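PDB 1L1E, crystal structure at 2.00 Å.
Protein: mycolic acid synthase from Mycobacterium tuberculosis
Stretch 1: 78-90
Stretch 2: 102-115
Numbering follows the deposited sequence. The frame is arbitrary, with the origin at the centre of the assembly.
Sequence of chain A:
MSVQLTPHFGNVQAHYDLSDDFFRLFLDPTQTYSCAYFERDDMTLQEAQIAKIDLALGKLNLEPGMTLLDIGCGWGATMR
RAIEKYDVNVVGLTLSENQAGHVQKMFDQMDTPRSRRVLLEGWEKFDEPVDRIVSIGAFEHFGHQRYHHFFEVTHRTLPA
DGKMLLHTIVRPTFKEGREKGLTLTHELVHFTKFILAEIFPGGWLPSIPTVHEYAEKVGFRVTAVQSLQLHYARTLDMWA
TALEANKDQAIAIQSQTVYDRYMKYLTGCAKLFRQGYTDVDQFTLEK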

# COMPACT_ATOMS: atom_id res chain seq x y z
N THR A 78 10.53 0.83 0.44
CA THR A 78 10.41 1.43 -0.88
C THR A 78 11.42 2.56 -1.07
O THR A 78 12.11 2.65 -2.09
CB THR A 78 8.97 1.98 -1.13
OG1 THR A 78 8.01 0.93 -0.97
CG2 THR A 78 8.86 2.56 -2.54
N MET A 79 11.52 3.44 -0.07
CA MET A 79 12.46 4.54 -0.17
C MET A 79 13.89 4.01 -0.14
O MET A 79 14.75 4.53 -0.84
CB MET A 79 12.23 5.55 0.96
CG MET A 79 10.91 6.30 0.86
SD MET A 79 10.80 7.66 2.04
CE MET A 79 10.43 6.77 3.50
N ARG A 80 14.15 2.98 0.66
CA ARG A 80 15.51 2.44 0.69
C ARG A 80 15.87 1.91 -0.69
O ARG A 80 16.96 2.15 -1.19
CB ARG A 80 15.66 1.31 1.71
CG ARG A 80 17.11 0.91 1.87
CD ARG A 80 17.32 -0.49 2.40
NE ARG A 80 18.75 -0.75 2.47
CZ ARG A 80 19.54 -0.31 3.45
NH1 ARG A 80 19.02 0.40 4.45
NH2 ARG A 80 20.84 -0.56 3.42
N ARG A 81 14.94 1.18 -1.31
CA ARG A 81 15.18 0.64 -2.64
C ARG A 81 15.41 1.79 -3.63
O ARG A 81 16.35 1.75 -4.43
CB ARG A 81 13.99 -0.21 -3.09
CG ARG A 81 14.20 -0.90 -4.45
CD ARG A 81 15.24 -2.02 -4.36
NE ARG A 81 15.18 -2.90 -5.52
CZ ARG A 81 15.90 -4.00 -5.69
NH1 ARG A 81 16.77 -4.40 -4.76
NH2 ARG A 81 15.74 -4.73 -6.79
N ALA A 82 14.54 2.80 -3.59
CA ALA A 82 14.68 3.95 -4.50
C ALA A 82 16.08 4.56 -4.44
O ALA A 82 16.66 4.92 -5.47
CB ALA A 82 13.63 5.02 -4.15
N ILE A 83 16.62 4.68 -3.23
CA ILE A 83 17.95 5.26 -3.05
C ILE A 83 19.02 4.35 -3.64
O ILE A 83 19.78 4.75 -4.52
CB ILE A 83 18.29 5.47 -1.55
CG1 ILE A 83 17.32 6.46 -0.92
CG2 ILE A 83 19.74 5.98 -1.42
CD1 ILE A 83 17.57 6.71 0.56
N GLU A 84 19.05 3.11 -3.16
CA GLU A 84 20.05 2.13 -3.58
C GLU A 84 20.01 1.67 -5.03
O GLU A 84 21.06 1.61 -5.69
CB GLU A 84 19.98 0.90 -2.67
CG GLU A 84 20.40 1.18 -1.24
CD GLU A 84 20.32 -0.06 -0.37
OE1 GLU A 84 20.67 0.04 0.83
OE2 GLU A 84 19.91 -1.13 -0.89
N LYS A 85 18.83 1.33 -5.55
CA LYS A 85 18.75 0.87 -6.93
C LYS A 85 18.57 1.97 -7.96
O LYS A 85 19.12 1.89 -9.06
CB LYS A 85 17.63 -0.16 -7.11
CG LYS A 85 17.49 -0.62 -8.56
CD LYS A 85 16.43 -1.70 -8.77
CE LYS A 85 16.30 -2.02 -10.26
NZ LYS A 85 15.58 -3.29 -10.51
N TYR A 86 17.80 3.00 -7.63
CA TYR A 86 17.56 4.06 -8.60
C TYR A 86 18.34 5.35 -8.34
O TYR A 86 18.32 6.27 -9.15
CB TYR A 86 16.05 4.35 -8.68
CG TYR A 86 15.24 3.10 -9.00
CD1 TYR A 86 14.93 2.16 -8.00
CD2 TYR A 86 14.80 2.83 -10.30
CE1 TYR A 86 14.22 1.00 -8.29
CE2 TYR A 86 14.08 1.66 -10.60
CZ TYR A 86 13.80 0.76 -9.60
OH TYR A 86 13.10 -0.39 -9.89
N ASP A 87 19.03 5.41 -7.21
CA ASP A 87 19.86 6.56 -6.86
C ASP A 87 19.14 7.91 -6.84
O ASP A 87 19.62 8.90 -7.40
CB ASP A 87 21.06 6.61 -7.82
CG ASP A 87 22.10 7.63 -7.41
OD1 ASP A 87 22.24 7.86 -6.19
OD2 ASP A 87 22.78 8.18 -8.31
N VAL A 88 17.99 7.96 -6.17
CA VAL A 88 17.22 9.20 -6.08
C VAL A 88 17.14 9.67 -4.64
O VAL A 88 17.43 8.91 -3.72
CB VAL A 88 15.77 9.02 -6.61
CG1 VAL A 88 15.81 8.60 -8.06
CG2 VAL A 88 15.01 7.97 -5.77
N ASN A 89 16.77 10.93 -4.46
CA ASN A 89 16.59 11.53 -3.13
C ASN A 89 15.15 11.16 -2.77
O ASN A 89 14.32 11.00 -3.66
CB ASN A 89 16.72 13.06 -3.22
CG ASN A 89 18.04 13.50 -3.83
OD1 ASN A 89 19.11 13.36 -3.22
ND2 ASN A 89 17.97 14.02 -5.05
N VAL A 90 14.86 11.03 -1.48
CA VAL A 90 13.51 10.66 -1.06
C VAL A 90 12.95 11.44 0.13
O VAL A 90 13.68 12.12 0.85
CB VAL A 90 13.43 9.13 -0.72
CG1 VAL A 90 13.86 8.30 -1.92
CG2 VAL A 90 14.30 8.80 0.48
N HIS A 102 11.50 4.33 13.10
CA HIS A 102 12.21 3.24 12.45
C HIS A 102 12.85 3.70 11.15
O HIS A 102 14.02 3.40 10.89
CB HIS A 102 11.27 2.07 12.17
CG HIS A 102 11.94 0.91 11.48
ND1 HIS A 102 12.22 0.91 10.13
CD2 HIS A 102 12.39 -0.27 11.96
CE1 HIS A 102 12.81 -0.22 9.81
NE2 HIS A 102 12.93 -0.96 10.90
N VAL A 103 12.11 4.43 10.32
CA VAL A 103 12.67 4.90 9.05
C VAL A 103 13.81 5.92 9.23
O VAL A 103 14.74 5.94 8.45
CB VAL A 103 11.59 5.54 8.14
CG1 VAL A 103 12.24 6.15 6.91
CG2 VAL A 103 10.56 4.47 7.71
N GLN A 104 13.72 6.77 10.25
CA GLN A 104 14.77 7.76 10.47
C GLN A 104 16.04 7.04 10.91
O GLN A 104 17.13 7.36 10.45
CB GLN A 104 14.33 8.79 11.52
CG GLN A 104 15.35 9.91 11.80
CD GLN A 104 15.60 10.81 10.59
OE1 GLN A 104 16.66 10.76 9.97
NE2 GLN A 104 14.61 11.65 10.27
N LYS A 105 15.90 6.06 11.80
CA LYS A 105 17.06 5.30 12.25
C LYS A 105 17.68 4.64 11.03
O LYS A 105 18.91 4.65 10.85
CB LYS A 105 16.63 4.23 13.27
CG LYS A 105 17.77 3.33 13.73
CD LYS A 105 17.34 2.47 14.91
CE LYS A 105 18.51 1.68 15.48
NZ LYS A 105 18.14 0.93 16.71
N MET A 106 16.83 4.07 10.18
CA MET A 106 17.28 3.42 8.96
C MET A 106 18.09 4.42 8.16
O MET A 106 19.24 4.16 7.79
CB MET A 106 16.07 2.96 8.13
CG MET A 106 16.40 2.00 7.00
SD MET A 106 15.09 1.84 5.77
CE MET A 106 14.92 0.06 5.64
N PHE A 107 17.50 5.59 7.91
CA PHE A 107 18.16 6.65 7.16
C PHE A 107 19.52 7.06 7.76
O PHE A 107 20.49 7.26 7.02
CB PHE A 107 17.26 7.89 7.08
CG PHE A 107 16.14 7.78 6.07
CD1 PHE A 107 15.15 8.75 6.02
CD2 PHE A 107 16.09 6.73 5.15
CE1 PHE A 107 14.13 8.69 5.09
CE2 PHE A 107 15.07 6.66 4.21
CZ PHE A 107 14.09 7.64 4.18
N ASP A 108 19.57 7.19 9.08
CA ASP A 108 20.80 7.59 9.79
C ASP A 108 21.91 6.54 9.69
O ASP A 108 23.10 6.87 9.81
CB ASP A 108 20.51 7.85 11.27
CG ASP A 108 19.58 9.04 11.50
OD1 ASP A 108 19.53 9.94 10.65
OD2 ASP A 108 18.92 9.07 12.55
N GLN A 109 21.54 5.28 9.48
CA GLN A 109 22.51 4.20 9.39
C GLN A 109 23.17 4.06 8.02
O GLN A 109 24.34 3.68 7.93
CB GLN A 109 21.87 2.87 9.78
CG GLN A 109 21.56 2.76 11.26
CD GLN A 109 20.72 1.54 11.60
OE1 GLN A 109 20.52 1.23 12.77
NE2 GLN A 109 20.22 0.85 10.58
N MET A 110 22.43 4.36 6.96
CA MET A 110 22.99 4.23 5.62
C MET A 110 23.81 5.44 5.21
O MET A 110 23.70 6.52 5.78
CB MET A 110 21.87 3.95 4.60
CG MET A 110 20.64 4.86 4.67
SD MET A 110 19.26 4.22 3.63
CE MET A 110 18.52 3.10 4.74
N ASP A 111 24.68 5.23 4.23
CA ASP A 111 25.52 6.30 3.73
C ASP A 111 25.31 6.46 2.24
O ASP A 111 25.46 5.51 1.46
CB ASP A 111 27.00 6.02 4.00
CG ASP A 111 27.91 6.99 3.27
OD1 ASP A 111 28.13 6.79 2.06
OD2 ASP A 111 28.39 7.95 3.90
N THR A 112 24.93 7.67 1.85
CA THR A 112 24.67 8.03 0.47
C THR A 112 24.61 9.55 0.40
O THR A 112 24.16 10.20 1.34
CB THR A 112 23.31 7.44 -0.05
OG1 THR A 112 23.03 7.96 -1.36
CG2 THR A 112 22.16 7.81 0.89
N PRO A 113 25.11 10.13 -0.70
CA PRO A 113 25.07 11.58 -0.84
C PRO A 113 23.63 12.01 -1.12
O PRO A 113 23.35 13.19 -1.29
CB PRO A 113 25.98 11.84 -2.03
CG PRO A 113 25.85 10.59 -2.84
CD PRO A 113 25.89 9.52 -1.79
N ARG A 114 22.74 11.03 -1.16
CA ARG A 114 21.32 11.29 -1.41
C ARG A 114 20.61 11.78 -0.16
O ARG A 114 20.82 11.26 0.93
CB ARG A 114 20.63 10.02 -1.93
CG ARG A 114 20.97 9.71 -3.36
CD ARG A 114 20.42 10.81 -4.26
NE ARG A 114 21.04 10.81 -5.58
CZ ARG A 114 22.30 11.16 -5.82
NH1 ARG A 114 23.08 11.54 -4.82
NH2 ARG A 114 22.77 11.13 -7.06
N SER A 115 19.75 12.78 -0.34
CA SER A 115 18.98 13.35 0.75
C SER A 115 17.86 12.40 1.11
O SER A 115 17.23 11.83 0.23
CB SER A 115 18.38 14.70 0.32
OG SER A 115 17.55 15.23 1.34
O HOH W 1 20.37 1.68 7.27
O HOH W 2 15.03 14.17 0.37

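A recurring principle of protein packing is that apolar side chains fill the space between two helices, while hydrogen bonds gather where the backbone leaves helical geometry and its polar groups need new partners. Residues 78-90 and 102-115 of this mycolic acid synthase illustrate it well. The helices 78-86 and 102-109 run nearly parallel, their directions 20° apart, but their axes come no closer than 11.4 Å. Side chains bridge that gap. Met79 reaches across with its methyl group, CE lying 3.9 Å from Val103 CG1 and 3.8 Å from Phe107 CZ, while its sulfur sits at the edge of the Phe107 ring. Val90 CG2 approaches the same Phe107 CZ at 3.9 Å, so the ring is shared by the helix and the strand that follows it. Further along, Ile83 CG2 meets Thr112 CG2 at 3.8 Å. None of these contacts asks for a polar partner, and within the helices the backbone amides are largely served by their own i-to-i+4 carbonyls.

Beyond the helices the chemistry changes. Asp87 adopts a positive phi, and its carbonyl oxygen accepts a hydrogen bond from Arg114 NE (Asp87 O to NE, 3.0 Å). The two side chains also form a salt bridge, Asp87 OD2 to Arg114 NH2 at 3.2 Å; because the oxygen lies well out of the guanidinium plane, this is attraction of charge without a directed N-H. Arg114 therefore pairs one directional bond with one electrostatic contact. Its backbone is tied down locally, Arg114 N donating to Thr112 OG1 at 3.1 Å.

At Ser115 the two stretches draw close, with its CA 4.9 Å from that of Asn89. Ser115 N donates to the side-chain oxygen Asn89 OD1 at 3.0 Å, and Ser115 O accepts from the backbone amide Val90 N, also at 3.0 Å. Both bonds are close to straight, so a side chain and a main chain together satisfy the two backbone polar groups of one residue. Asn89 ND2 finds its partner elsewhere in the structure.

Water completes the pattern. Water 2 donates to Val90 O at 2.5 Å and hydrogen-bonds Ser115 OG at 2.9 Å, linking the two stretches beside their direct backbone bond. Water 1 donates to Met106 O at 2.8 Å and accepts a weak bond from Arg80 NH1 at 3.4 Å. The accounting is not perfect: Val88 O, buried by the contact, has no partner anywhere in the model.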